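Local coordinates for RNA-binding protein Lsm (PDB 6TFL) that probably binds RNA as an Lsm (Sm-like archaeal) protein, forming a seven-subunit assembly that carries calcium ions and uridine, at residues 13-18 against 31-36. Numbering follows the deposited sequence.
Sequences ESLEET and GVLTGY. With CA (calcium ion), chain P.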
loop_
_atom_site.group_PDB
_atom_site.type_symbol
_atom_site.label_atom_id
_atom_site.label_comp_id
_atom_site.label_asym_id
_atom_site.label_seq_id
_atom_site.Cartn_x
_atom_site.Cartn_y
_atom_site.Cartn_z
ATOM N N GLU A 13 25.841 8.244 -3.847
ATOM C CA GLU A 13 27.283 8.085 -3.729
ATOM C C GLU A 13 27.737 6.634 -3.819
ATOM O O GLU A 13 28.942 6.384 -3.796
ATOM C CB GLU A 13 27.785 8.730 -2.437
ATOM C CG GLU A 13 27.055 8.302 -1.195
ATOM C CD GLU A 13 27.285 9.244 -0.014
ATOM O OE1 GLU A 13 27.175 10.478 -0.219
ATOM O OE2 GLU A 13 27.571 8.742 1.103
ATOM N N SER A 14 26.825 5.678 -3.962
ATOM C CA SER A 14 27.204 4.313 -4.297
ATOM C C SER A 14 27.045 4.001 -5.775
ATOM O O SER A 14 27.240 2.849 -6.164
ATOM C CB SER A 14 26.392 3.297 -3.485
ATOM O OG SER A 14 26.228 3.716 -2.142
ATOM N N LEU A 15 26.697 4.985 -6.605
ATOM C CA LEU A 15 26.598 4.739 -8.039
ATOM C C LEU A 15 27.951 4.318 -8.593
ATOM O O LEU A 15 28.996 4.812 -8.163
ATOM C CB LEU A 15 26.099 5.987 -8.774
ATOM C CG LEU A 15 24.610 6.326 -8.621
ATOM C CD1 LEU A 15 24.314 7.751 -9.081
ATOM C CD2 LEU A 15 23.749 5.316 -9.370
ATOM N N GLU A 16 27.925 3.397 -9.555
ATOM C CA GLU A 16 29.094 2.811 -10.214
ATOM C C GLU A 16 29.890 1.897 -9.285
ATOM O O GLU A 16 30.912 1.347 -9.714
ATOM C CB GLU A 16 30.034 3.871 -10.824
ATOM C CG GLU A 16 29.313 4.938 -11.659
ATOM C CD GLU A 16 29.975 5.234 -13.014
ATOM O OE1 GLU A 16 29.280 5.759 -13.919
ATOM O OE2 GLU A 16 31.187 4.963 -13.177
ATOM N N GLU A 17 29.448 1.688 -8.046
ATOM C CA GLU A 17 30.079 0.760 -7.115
ATOM C C GLU A 17 29.194 -0.459 -6.893
ATOM O O GLU A 17 28.014 -0.487 -7.261
ATOM C CB GLU A 17 30.382 1.435 -5.768
ATOM C CG GLU A 17 31.389 2.579 -5.858
ATOM C CD GLU A 17 31.070 3.713 -4.893
ATOM O OE1 GLU A 17 30.827 3.443 -3.693
ATOM O OE2 GLU A 17 31.063 4.882 -5.337
ATOM N N THR A 18 29.780 -1.469 -6.255
ATOM C CA THR A 18 29.106 -2.739 -6.055
ATOM C C THR A 18 28.267 -2.704 -4.783
ATOM O O THR A 18 28.673 -2.122 -3.773
ATOM C CB THR A 18 30.129 -3.873 -6.009
ATOM O OG1 THR A 18 30.780 -3.945 -7.280
ATOM C CG2 THR A 18 29.447 -5.199 -5.758
ATOM N N GLY A 31 25.782 -6.594 -7.671
ATOM C CA GLY A 31 26.255 -6.013 -8.910
ATOM C C GLY A 31 26.501 -4.541 -8.692
ATOM O O GLY A 31 26.371 -4.020 -7.578
ATOM N N VAL A 32 26.862 -3.872 -9.773
ATOM C CA VAL A 32 27.145 -2.446 -9.719
ATOM C C VAL A 32 25.829 -1.686 -9.774
ATOM O O VAL A 32 25.002 -1.911 -10.667
ATOM C CB VAL A 32 28.082 -2.037 -10.872
ATOM C CG1 VAL A 32 28.245 -0.536 -10.926
ATOM C CG2 VAL A 32 29.423 -2.701 -10.709
ATOM N N LEU A 33 25.630 -0.776 -8.827
ATOM C CA LEU A 33 24.470 0.104 -8.867
ATOM C C LEU A 33 24.682 1.166 -9.946
ATOM O O LEU A 33 25.616 1.975 -9.844
ATOM C CB LEU A 33 24.242 0.747 -7.499
ATOM C CG LEU A 33 23.103 1.763 -7.429
ATOM C CD1 LEU A 33 21.770 1.037 -7.348
ATOM C CD2 LEU A 33 23.293 2.716 -6.248
ATOM N N THR A 34 23.828 1.161 -10.983
ATOM C CA THR A 34 23.909 2.162 -12.045
ATOM C C THR A 34 22.708 3.099 -12.100
ATOM O O THR A 34 22.696 4.013 -12.934
ATOM C CB THR A 34 24.097 1.502 -13.426
ATOM O OG1 THR A 34 22.940 0.726 -13.763
ATOM C CG2 THR A 34 25.342 0.603 -13.449
ATOM N N GLY A 35 21.698 2.910 -11.257
ATOM C CA GLY A 35 20.632 3.889 -11.174
ATOM C C GLY A 35 19.635 3.535 -10.089
ATOM O O GLY A 35 19.572 2.398 -9.608
ATOM N N TYR A 36 18.839 4.534 -9.729
ATOM C CA TYR A 36 17.774 4.366 -8.760
ATOM C C TYR A 36 16.795 5.517 -8.954
ATOM O O TYR A 36 17.065 6.466 -9.699
ATOM C CB TYR A 36 18.322 4.329 -7.326
ATOM C CG TYR A 36 18.875 5.651 -6.914
ATOM C CD1 TYR A 36 20.165 6.021 -7.282
ATOM C CD2 TYR A 36 18.108 6.550 -6.193
ATOM C CE1 TYR A 36 20.677 7.244 -6.930
ATOM C CE2 TYR A 36 18.607 7.780 -5.839
ATOM C CZ TYR A 36 19.890 8.123 -6.210
ATOM O OH TYR A 36 20.400 9.349 -5.861
HETATM CA CA CA P . 31.188 7.305 -3.928
HETATM O O HOH W 1 31.179 5.598 -1.929
#
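Leu15 brings its CD2 methyl to the edge of the Tyr36 ring, near the ring plane, with Leu15 CD2 4.2 Å from Tyr36 CD1. Leu15 CD2 also lies against the backbone at Thr34 and Gly35, 3.7 Å from Gly35 N, and touches Leu33 CD2. Leucine suits this place because its flexible apolar end, without polar atoms, fits between Tyr36, Leu33 and that backbone. Its CG stands beside the backbone N (chi1 -74°), and CD2 reaches nearer to strand 32-36 than the start of the side chain suggests. The Tyr36 hydroxyl is hydrogen-bonded to Glu12.

Two backbone bonds fasten the turn to the strand: Glu16 N to Leu33 O (2.7 Å) and Leu33 N to Glu17 O (2.9 Å). Leu33 thus gives its N-H and its C=O to a type II turn, Ser14 to Glu17, closed by Glu17 N to Ser14 O. Beyond it, Thr18 and Val32 form an antiparallel non-hydrogen-bonded pair; their beta-branched side chains, at home in strands, cross at about a right angle. Val32 CG1, anti to the backbone N (chi1 173°), packs on Glu16 C at 3.4 Å.

On the turn's outer side, Glu13 O (2.4 Å), Glu17 OE2 (2.8 Å) and a water bind calcium. Glutamate suits position 17: its flexible chain carries a carboxylate whose OE1 accepts the water's hydrogen bond.

The turn links helix 7-13, where Ser14 OG bonds Val10 O, to strand 18-23, as in the Sm fold. Strand 32-36 pairs with strand 42-45, where Leu33 packs on Val42 and Ile44, while Met3 of a neighbouring subunit packs against Tyr36.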